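Local coordinates for protein CyaB (Pseudomonas aeruginosa, PDB 3R5G) that probably makes cyclic AMP from ATP as a membrane-bound adenylyl cyclase, of which this chain is the catalytic domain, at residues A[11-16]-A[60-65]; A[107-112]-A[149-154]. One frame throughout, in Å; residues are numbered along the deposited sequence.

Contact 1: A[11-16]-A[60-65]; sequences TVFFSD and DCVMVF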
# COMPACT_ATOMS: atom_id res chain seq x y z
N THR A 11 -3.27 -9.99 -14.85
CA THR A 11 -3.76 -8.58 -14.89
C THR A 11 -3.99 -8.20 -13.45
O THR A 11 -4.72 -8.89 -12.68
CB THR A 11 -4.95 -8.44 -15.82
OG1 THR A 11 -4.56 -8.70 -17.16
CG2 THR A 11 -5.48 -6.93 -15.79
N VAL A 12 -3.45 -7.07 -13.07
CA VAL A 12 -3.45 -6.57 -11.70
C VAL A 12 -4.19 -5.24 -11.59
O VAL A 12 -3.98 -4.37 -12.47
CB VAL A 12 -1.99 -6.34 -11.13
CG1 VAL A 12 -2.01 -5.79 -9.74
CG2 VAL A 12 -1.16 -7.64 -11.30
N PHE A 13 -5.11 -5.12 -10.64
CA PHE A 13 -6.03 -3.99 -10.51
C PHE A 13 -5.82 -3.39 -9.13
O PHE A 13 -5.77 -4.12 -8.11
CB PHE A 13 -7.46 -4.61 -10.60
CG PHE A 13 -8.52 -3.67 -10.18
CD1 PHE A 13 -9.24 -2.97 -11.18
CD2 PHE A 13 -8.83 -3.45 -8.81
CE1 PHE A 13 -10.28 -2.11 -10.80
CE2 PHE A 13 -9.90 -2.52 -8.43
CZ PHE A 13 -10.62 -1.85 -9.43
N PHE A 14 -5.69 -2.05 -9.10
CA PHE A 14 -5.75 -1.31 -7.89
C PHE A 14 -6.78 -0.24 -7.95
O PHE A 14 -6.92 0.40 -9.00
CB PHE A 14 -4.40 -0.58 -7.56
CG PHE A 14 -3.29 -1.50 -7.07
CD1 PHE A 14 -2.53 -2.18 -7.94
CD2 PHE A 14 -3.09 -1.70 -5.69
CE1 PHE A 14 -1.45 -2.97 -7.51
CE2 PHE A 14 -2.11 -2.61 -5.25
CZ PHE A 14 -1.23 -3.17 -6.17
N SER A 15 -7.43 0.04 -6.85
CA SER A 15 -8.33 1.20 -6.81
C SER A 15 -8.29 1.90 -5.49
O SER A 15 -7.88 1.32 -4.50
CB SER A 15 -9.76 0.80 -7.09
OG SER A 15 -10.28 -0.07 -6.03
N ASP A 16 -8.71 3.16 -5.46
CA ASP A 16 -8.98 3.78 -4.18
C ASP A 16 -10.10 4.80 -4.35
O ASP A 16 -10.57 5.05 -5.50
CB ASP A 16 -7.72 4.46 -3.58
CG ASP A 16 -7.25 5.67 -4.35
OD1 ASP A 16 -8.00 6.61 -4.59
OD2 ASP A 16 -6.07 5.65 -4.75
N ASP A 60 -9.12 2.05 2.15
CA ASP A 60 -10.08 2.04 1.03
C ASP A 60 -9.43 1.54 -0.24
O ASP A 60 -10.15 1.39 -1.23
CB ASP A 60 -10.59 3.47 0.75
CG ASP A 60 -9.43 4.46 0.52
OD1 ASP A 60 -8.48 4.51 1.30
OD2 ASP A 60 -9.39 5.20 -0.50
N CYS A 61 -8.12 1.29 -0.20
CA CYS A 61 -7.48 0.72 -1.38
C CYS A 61 -7.77 -0.77 -1.60
O CYS A 61 -7.68 -1.54 -0.64
CB CYS A 61 -5.99 0.89 -1.23
SG CYS A 61 -5.04 0.27 -2.71
N VAL A 62 -8.21 -1.16 -2.79
CA VAL A 62 -8.52 -2.54 -3.12
C VAL A 62 -7.55 -3.07 -4.17
O VAL A 62 -7.24 -2.40 -5.15
CB VAL A 62 -9.89 -2.59 -3.76
CG1 VAL A 62 -10.26 -3.91 -4.39
CG2 VAL A 62 -11.00 -2.18 -2.77
N MET A 63 -6.98 -4.26 -4.01
CA MET A 63 -6.06 -4.89 -4.93
C MET A 63 -6.68 -6.22 -5.34
O MET A 63 -7.08 -7.00 -4.44
CB MET A 63 -4.79 -5.13 -4.15
CG MET A 63 -3.75 -5.72 -4.93
SD MET A 63 -2.27 -6.10 -3.85
CE MET A 63 -1.41 -7.07 -5.06
N VAL A 64 -6.83 -6.46 -6.63
CA VAL A 64 -7.43 -7.68 -7.19
C VAL A 64 -6.54 -8.14 -8.30
O VAL A 64 -5.95 -7.27 -9.01
CB VAL A 64 -8.84 -7.42 -7.71
CG1 VAL A 64 -9.48 -8.71 -8.35
CG2 VAL A 64 -9.72 -6.75 -6.60
N PHE A 65 -6.32 -9.44 -8.47
CA PHE A 65 -5.61 -9.88 -9.64
C PHE A 65 -6.31 -10.98 -10.39
O PHE A 65 -7.13 -11.72 -9.77
CB PHE A 65 -4.15 -10.18 -9.33
CG PHE A 65 -3.96 -11.26 -8.27
CD1 PHE A 65 -3.87 -12.60 -8.64
CD2 PHE A 65 -3.78 -10.89 -6.99
CE1 PHE A 65 -3.57 -13.60 -7.60
CE2 PHE A 65 -3.48 -11.85 -5.93
CZ PHE A 65 -3.43 -13.21 -6.27
O HOH W 1 -11.04 1.36 -3.74
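Strands 11-16 and 61-65 run antiparallel, with axes 4.6 Å apart. Phe13 and Val64 form one hydrogen-bonded pair, and Ser15 and Val62 form the next. The Phe13 N to Val64 O bond is 2.8 Å long and lies nearly along the C=O axis. Packing is tight on the face that carries Phe14 and Met63. Phe14 CG is anti to its carbonyl carbon (chi1 -74°), and the ring reaches over to the partner strand. Met63 runs extended alongside, and its CG sits 3.5 Å from Phe14 CE2 as an off-centre CH-pi contact. Met63 SD adds an oblique Met-aromatic contact, while Cys61 SG meets the ring at its edge, 4.1 Å from Phe14 CD2. Helix 137-148 packs on this face through Ala142 and Ser143. On the other face, Phe13 lies beside Val64, with Phe13 CD2 4.1 Å from Val64 CG2.

The end near Asp60 is more polar and more open: Asp60 is partly exposed, and a water joins the two segments. Ser15 OG takes the crowded position (chi1 65°), bonding water 1 at 2.8 Å. That water donates to Asp60 O at 2.7 Å. The carboxylates of Asp16 and Asp60 do not pair: Asp16 OD1 and Asp60 OD2 stay 4.5 Å apart. Their mutual repulsion is probably eased by Arg111 and Arg18, which bridge to Asp16, and by Ile17 N, which bonds Asp60 OD2. An aspartate on a central strand facing another in the turn before its antiparallel neighbour is typical of the class III nucleotidyl cyclase fold, consistent with the metal-binding pair of its relatives.

Contact 2: A[107-112]-A[149-154]; sequences PLEIRM and SEAGEI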
# COMPACT_ATOMS: atom_id res chain seq x y z
N PRO A 107 -17.75 15.02 -2.13
CA PRO A 107 -17.65 14.11 -3.26
C PRO A 107 -16.64 12.94 -3.00
O PRO A 107 -15.58 13.15 -2.38
CB PRO A 107 -17.18 15.01 -4.41
CG PRO A 107 -17.27 16.39 -3.93
CD PRO A 107 -17.18 16.35 -2.44
N LEU A 108 -17.03 11.77 -3.49
CA LEU A 108 -16.22 10.54 -3.30
C LEU A 108 -16.25 9.85 -4.65
O LEU A 108 -17.33 9.62 -5.20
CB LEU A 108 -16.91 9.62 -2.30
CG LEU A 108 -16.91 10.09 -0.83
CD1 LEU A 108 -17.83 9.25 0.08
CD2 LEU A 108 -15.46 10.14 -0.29
N GLU A 109 -15.08 9.54 -5.19
CA GLU A 109 -15.06 8.93 -6.53
C GLU A 109 -13.95 7.92 -6.62
O GLU A 109 -12.88 8.17 -6.13
CB GLU A 109 -14.84 9.93 -7.63
CG GLU A 109 -15.02 9.21 -9.02
CD GLU A 109 -16.37 8.67 -9.29
OE1 GLU A 109 -17.15 9.50 -9.85
OE2 GLU A 109 -16.69 7.47 -8.95
N ILE A 110 -14.24 6.83 -7.30
CA ILE A 110 -13.25 5.77 -7.43
C ILE A 110 -12.29 6.12 -8.53
O ILE A 110 -12.65 6.75 -9.52
CB ILE A 110 -13.98 4.39 -7.70
CG1 ILE A 110 -12.97 3.24 -7.60
CG2 ILE A 110 -14.87 4.46 -9.05
CD1 ILE A 110 -13.78 1.95 -7.74
N ARG A 111 -11.04 5.74 -8.31
CA ARG A 111 -10.07 5.71 -9.40
C ARG A 111 -9.35 4.39 -9.42
O ARG A 111 -9.21 3.73 -8.38
CB ARG A 111 -9.10 6.87 -9.29
CG ARG A 111 -8.20 6.72 -8.15
CD ARG A 111 -7.31 7.95 -8.08
NE ARG A 111 -6.46 7.75 -6.90
CZ ARG A 111 -5.28 8.32 -6.75
NH1 ARG A 111 -4.54 8.02 -5.68
NH2 ARG A 111 -4.83 9.17 -7.67
N MET A 112 -8.87 4.03 -10.61
CA MET A 112 -8.34 2.69 -10.85
C MET A 112 -7.15 2.67 -11.76
O MET A 112 -7.13 3.47 -12.72
CB MET A 112 -9.45 1.81 -11.51
CG MET A 112 -10.68 1.81 -10.61
SD MET A 112 -12.03 0.88 -11.44
CE MET A 112 -13.18 2.10 -11.36
N SER A 149 -4.02 8.20 -11.80
CA SER A 149 -5.34 8.35 -12.36
C SER A 149 -6.08 9.47 -11.64
O SER A 149 -5.83 9.80 -10.46
CB SER A 149 -6.10 6.97 -12.28
OG SER A 149 -6.32 6.66 -10.92
N GLU A 150 -6.98 10.04 -12.38
CA GLU A 150 -7.88 11.07 -11.87
C GLU A 150 -9.16 10.46 -11.27
O GLU A 150 -9.60 9.32 -11.59
CB GLU A 150 -8.18 12.06 -12.98
CG GLU A 150 -6.93 12.83 -13.42
CD GLU A 150 -7.22 13.91 -14.45
OE1 GLU A 150 -7.83 14.93 -14.03
OE2 GLU A 150 -6.83 13.82 -15.64
N ALA A 151 -9.86 11.18 -10.39
CA ALA A 151 -11.13 10.68 -9.95
C ALA A 151 -12.03 10.28 -11.10
O ALA A 151 -12.27 11.08 -12.05
CB ALA A 151 -11.87 11.79 -9.15
N GLY A 152 -12.57 9.06 -11.00
CA GLY A 152 -13.47 8.58 -12.01
C GLY A 152 -12.87 7.91 -13.21
O GLY A 152 -13.65 7.54 -14.13
N GLU A 153 -11.57 7.79 -13.21
CA GLU A 153 -10.84 7.31 -14.41
C GLU A 153 -10.33 5.89 -14.12
O GLU A 153 -10.04 5.52 -12.94
CB GLU A 153 -9.63 8.22 -14.57
CG GLU A 153 -8.83 8.08 -15.79
CD GLU A 153 -7.87 9.29 -15.90
OE1 GLU A 153 -7.02 9.50 -15.07
OE2 GLU A 153 -7.97 10.05 -16.89
N ILE A 154 -10.32 5.09 -15.18
CA ILE A 154 -9.66 3.83 -15.16
C ILE A 154 -8.51 3.96 -16.14
O ILE A 154 -8.69 4.06 -17.40
CB ILE A 154 -10.60 2.73 -15.69
CG1 ILE A 154 -11.78 2.67 -14.82
CG2 ILE A 154 -9.86 1.38 -15.69
CD1 ILE A 154 -12.91 1.67 -15.29
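Segment 149-154 makes a type II turn from Glu150 to Glu153 and then joins strand 109-112 in a parallel bridge between Met112 and Ile154. Two backbone bonds hold it there. Gly152 N reaches Ile110 O at 2.7 Å, from above the carbonyl plane, and Met112 N reaches Glu153 O at 3.0 Å, nearly along the C=O axis. Gly152 has phi 87°, a backbone shape that suits a residue without a side chain.

Arg111 carries the polar part. Its CG sits between the backbone N and carbonyl carbon (chi1 70°), and the chain then extends alongside Ser149. Arg111 CB lies 3.2 Å from Ser149 OG, whose own bond goes to Glu146 O. At the tip, Arg111 NH2 donates to Ser149 O at 3.0 Å, in the guanidinium plane, while NH1 forms a salt bridge with Asp16 of strand 6-18. The Ser149 carbonyl follows the C-terminal end of helix 137-148, where the helix dipole would suit a positive group. Glu109 CG presses against the turn, 3.2 Å from Gly152 N. A bend at chi2 (63°) turns its carboxylate back, and OE2 uses its anti lone pair to accept Ile110 N at 3.0 Å. Within the turn, Glu150 N donates to Glu153 OE1 at 2.7 Å, from above the carboxylate plane. Met112 and Ile154 lie side by side as the apolar part, with Met112 CE 3.8 Å from Ile154 CG1.

Arg96 of helix 74-100 bridges to Glu109. Lys173 bridges to both Glu150 and Glu153, and Gln189 also bonds Glu153. Strand 109-116 pairs antiparallel with strand 6-18 and parallel with strand 154-157, with Met112 and Ile154 against Arg89 of helix 74-100.

Overall arrangement
Contact 1 lies at the middle of the domain, and contact 2 lies about 13 Å away, centre to centre. Both are largely buried, but contact 2 lies farther out and has two exposed residues, on its turn. Both belong to one sheet, because strands 6-18 and 109-116 are neighbours. Contact 1 is an antiparallel pairing, mostly apolar, with polar groups gathered at one end. Contact 2 joins a strand to a turn and has fewer backbone bonds. Helix 74-100 packs on both; helix 137-148 lies on contact 1 and leads into the turn of contact 2. The contacts meet: Asp16 OD2 and Arg111 NH1 form a salt bridge of 3.0 Å, and Phe13 CE1 packs 3.5 Å from Met112 SD.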